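Local coordinates for protein thiosulfate sulfurtransferase YnjE (Escherichia coli, PDB 2WLR) that catalyses the transfer of sulfur from thiosulfate to cyanide, giving thiocyanate and sulfite, through an enzyme-bound persulfide intermediate, at residues Glu62-Trp67 / Lys92-Lys97. Residues are numbered along the deposited sequence; the frame is centred on the assembly and turned at random.
Sequences EQLNAW and KTRLQK
Leu64 reaches across to helix 85-97 with one methyl on Arg94 and the other on Leu95. Its CG stands anti to the backbone N (chi1 -178°), which carries the fork toward the facing helix. CD2 meets the Arg94 backbone, 3.8 Å from Arg94 O, and also touches Arg94 CB at 3.9 Å. The same methyl lies against the guanidinium, at 3.8 Å from Arg94 NH2, in an oblique approach. Arg94 NH2 is also 3.8 Å from Leu64 CB, so the charged end runs beside the root of the leucine. Bends at chi2 (-68°) and chi3 (-63°) fold the arginine chain into this position. Both helices belong to the first rhodanese domain, in whose parallel sheet strand 79-82, helix 85-97 and the adjacent strand 103-105 form a beta-alpha-beta crossover. Leu95 completes the apolar side, with CD2 4.3 Å from Leu64 CD1, while its side chain also touches Ile103. No hydrogen bond links the two segments; the guanidinium instead bonds through NH2 to Met59 O and through NH1 to Leu56 O, in the chain leading into helix 61-70. A leucine in place of Arg94 would probably leave those two carbonyls without their guanidinium donors and Leu64 CB and CD2 less well packed.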
ATOM      1  N   GLU A  62       9.996  15.687  16.232  1.00 14.87           N
ATOM      2  CA  GLU A  62       8.595  16.022  15.987  1.00 15.64           C
ATOM      3  C   GLU A  62       7.859  14.845  15.406  1.00 13.32           C
ATOM      4  O   GLU A  62       6.745  14.578  15.801  1.00 13.05           O
ATOM      5  CB  GLU A  62       8.410  17.253  15.071  1.00 17.31           C
ATOM      6  CG  GLU A  62       7.210  17.207  14.054  1.00 23.25           C
ATOM      7  CD  GLU A  62       5.862  17.766  14.555  1.00 29.73           C
ATOM      8  OE1 GLU A  62       5.868  18.656  15.434  1.00 36.57           O
ATOM      9  OE2 GLU A  62       4.775  17.346  14.041  1.00 30.87           O
ATOM     10  N   GLN A  63       8.481  14.175  14.444  1.00 11.51           N
ATOM     11  CA  GLN A  63       7.827  13.027  13.833  1.00 10.83           C
ATOM     12  C   GLN A  63       7.610  11.875  14.818  1.00 11.07           C
ATOM     13  O   GLN A  63       6.544  11.258  14.819  1.00 10.49           O
ATOM     14  CB  GLN A  63       8.603  12.558  12.631  1.00 10.61           C
ATOM     15  CG  GLN A  63       8.414  13.491  11.440  1.00 12.00           C
ATOM     16  CD  GLN A  63       9.405  13.260  10.315  1.00 13.43           C
ATOM     17  OE1 GLN A  63      10.530  12.829  10.534  1.00 13.86           O
ATOM     18  NE2 GLN A  63       8.989  13.602   9.092  1.00 17.11           N
ATOM     19  N   LEU A  64       8.580  11.603  15.682  1.00 10.31           N
ATOM     20  CA  LEU A  64       8.393  10.576  16.711  1.00 10.06           C
ATOM     21  C   LEU A  64       7.349  11.007  17.767  1.00 10.99           C
ATOM     22  O   LEU A  64       6.547  10.185  18.224  1.00 10.62           O
ATOM     23  CB  LEU A  64       9.708  10.187  17.383  1.00 10.78           C
ATOM     24  CG  LEU A  64       9.608   9.072  18.446  1.00 10.90           C
ATOM     25  CD1 LEU A  64       8.959   7.783  17.918  1.00 14.04           C
ATOM     26  CD2 LEU A  64      10.998   8.827  19.050  1.00 15.62           C
ATOM     27  N   ASN A  65       7.358  12.281  18.145  1.00 11.73           N
ATOM     28  CA  ASN A  65       6.357  12.765  19.080  1.00 12.28           C
ATOM     29  C   ASN A  65       4.972  12.620  18.467  1.00 11.47           C
ATOM     30  O   ASN A  65       4.030  12.234  19.169  1.00 11.93           O
ATOM     31  CB  ASN A  65       6.624  14.235  19.437  1.00 13.82           C
ATOM     32  CG  ASN A  65       7.784  14.411  20.387  1.00 17.15           C
ATOM     33  OD1 ASN A  65       8.202  13.476  21.088  1.00 19.70           O
ATOM     34  ND2 ASN A  65       8.311  15.646  20.440  1.00 20.84           N
ATOM     35  N   ALA A  66       4.842  12.985  17.204  1.00 11.28           N
ATOM     36  CA  ALA A  66       3.584  12.830  16.484  1.00 11.20           C
ATOM     37  C   ALA A  66       3.113  11.369  16.473  1.00 12.68           C
ATOM     38  O   ALA A  66       1.942  11.060  16.689  1.00 13.20           O
ATOM     39  CB  ALA A  66       3.715  13.384  15.094  1.00 12.54           C
ATOM     40  N   TRP A  67       4.047  10.459  16.239  1.00 11.70           N
ATOM     41  CA  TRP A  67       3.714   9.045  16.184  1.00 10.72           C
ATOM     42  C   TRP A  67       3.254   8.556  17.546  1.00 11.71           C
ATOM     43  O   TRP A  67       2.263   7.828  17.683  1.00 10.82           O
ATOM     44  CB  TRP A  67       4.957   8.276  15.711  1.00  9.76           C
ATOM     45  CG  TRP A  67       4.754   6.807  15.516  1.00  8.43           C
ATOM     46  CD1 TRP A  67       4.457   6.184  14.333  1.00 10.72           C
ATOM     47  CD2 TRP A  67       4.895   5.797  16.494  1.00  8.56           C
ATOM     48  NE1 TRP A  67       4.351   4.835  14.550  1.00  9.34           N
ATOM     49  CE2 TRP A  67       4.634   4.559  15.852  1.00  8.98           C
ATOM     50  CE3 TRP A  67       5.193   5.788  17.860  1.00  9.52           C
ATOM     51  CZ2 TRP A  67       4.628   3.345  16.535  1.00 10.46           C
ATOM     52  CZ3 TRP A  67       5.218   4.579  18.541  1.00 11.42           C
ATOM     53  CH2 TRP A  67       4.935   3.356  17.860  1.00 10.43           C
ATOM     54  N   LYS A  92      14.332   1.601  22.200  1.00 11.59           N
ATOM     55  CA  LYS A  92      14.266   1.943  23.629  1.00 11.74           C
ATOM     56  C   LYS A  92      14.880   3.331  23.853  1.00 11.95           C
ATOM     57  O   LYS A  92      14.303   4.171  24.528  1.00 13.14           O
ATOM     58  CB  LYS A  92      14.998   0.913  24.475  1.00 13.23           C
ATOM     59  CG  LYS A  92      15.110   1.282  25.951  1.00 14.57           C
ATOM     60  CD  LYS A  92      16.335   0.657  26.620  1.00 18.15           C
ATOM     61  CE  LYS A  92      17.624   1.379  26.189  1.00 21.06           C
ATOM     62  NZ  LYS A  92      18.840   0.837  26.860  1.00 23.70           N
ATOM     63  N   THR A  93      16.015   3.568  23.230  1.00 12.94           N
ATOM     64  CA  THR A  93      16.774   4.794  23.480  1.00 13.81           C
ATOM     65  C   THR A  93      16.011   6.005  22.959  1.00 13.82           C
ATOM     66  O   THR A  93      15.875   7.006  23.673  1.00 14.04           O
ATOM     67  CB  THR A  93      18.165   4.662  22.877  1.00 14.70           C
ATOM     68  OG1 THR A  93      18.845   3.586  23.538  1.00 17.76           O
ATOM     69  CG2 THR A  93      18.982   5.940  23.054  1.00 17.19           C
ATOM     70  N   ARG A  94      15.457   5.923  21.751  1.00 12.19           N
ATOM     71  CA  ARG A  94      14.641   6.993  21.203  1.00 12.16           C
ATOM     72  C   ARG A  94      13.373   7.226  22.025  1.00 11.30           C
ATOM     73  O   ARG A  94      12.966   8.376  22.246  1.00 12.87           O
ATOM     74  CB  ARG A  94      14.295   6.779  19.717  1.00 11.66           C
ATOM     75  CG  ARG A  94      15.441   7.089  18.741  1.00 13.73           C
ATOM     76  CD  ARG A  94      15.807   8.569  18.656  1.00 12.40           C
ATOM     77  NE  ARG A  94      14.734   9.389  18.145  1.00 11.95           N
ATOM     78  CZ  ARG A  94      14.434   9.588  16.868  1.00  9.98           C
ATOM     79  NH1 ARG A  94      15.103   8.989  15.895  1.00 11.85           N
ATOM     80  NH2 ARG A  94      13.431  10.399  16.569  1.00 12.52           N
ATOM     81  N   LEU A  95      12.739   6.145  22.486  1.00 10.96           N
ATOM     82  CA  LEU A  95      11.507   6.330  23.251  1.00 11.02           C
ATOM     83  C   LEU A  95      11.789   6.944  24.616  1.00 11.12           C
ATOM     84  O   LEU A  95      10.973   7.713  25.127  1.00 11.97           O
ATOM     85  CB  LEU A  95      10.740   5.007  23.382  1.00 10.35           C
ATOM     86  CG  LEU A  95      10.147   4.495  22.079  1.00 10.74           C
ATOM     87  CD1 LEU A  95       9.523   3.155  22.381  1.00 11.49           C
ATOM     88  CD2 LEU A  95       9.128   5.399  21.454  1.00 11.91           C
ATOM     89  N   GLN A  96      12.900   6.571  25.233  1.00 12.09           N
ATOM     90  CA  GLN A  96      13.315   7.203  26.502  1.00 13.91           C
ATOM     91  C   GLN A  96      13.514   8.705  26.321  1.00 14.47           C
ATOM     92  O   GLN A  96      12.998   9.497  27.102  1.00 14.50           O
ATOM     93  CB  GLN A  96      14.610   6.581  27.030  1.00 13.99           C
ATOM     94  CG  GLN A  96      14.450   5.168  27.572  1.00 16.38           C
ATOM     95  CD  GLN A  96      15.777   4.511  27.919  1.00 18.51           C
ATOM     96  OE1 GLN A  96      16.840   4.911  27.437  1.00 21.68           O
ATOM     97  NE2 GLN A  96      15.716   3.476  28.732  1.00 21.31           N
ATOM     98  N   LYS A  97      14.214   9.086  25.266  1.00 15.38           N
ATOM     99  CA  LYS A  97      14.469  10.503  24.987  1.00 16.41           C
ATOM    100  C   LYS A  97      13.174  11.234  24.622  1.00 16.55           C
ATOM    101  O   LYS A  97      13.068  12.449  24.829  1.00 17.89           O
ATOM    102  CB  LYS A  97      15.535  10.647  23.910  1.00 16.75           C
ATOM    103  CG  LYS A  97      16.919  10.262  24.392  1.00 19.53           C
ATOM    104  CD  LYS A  97      17.864  10.012  23.226  1.00 22.29           C
ATOM    105  CE  LYS A  97      19.223   9.465  23.649  1.00 24.83           C
ATOM    106  NZ  LYS A  97      20.110   9.211  22.456  1.00 26.08           N
TER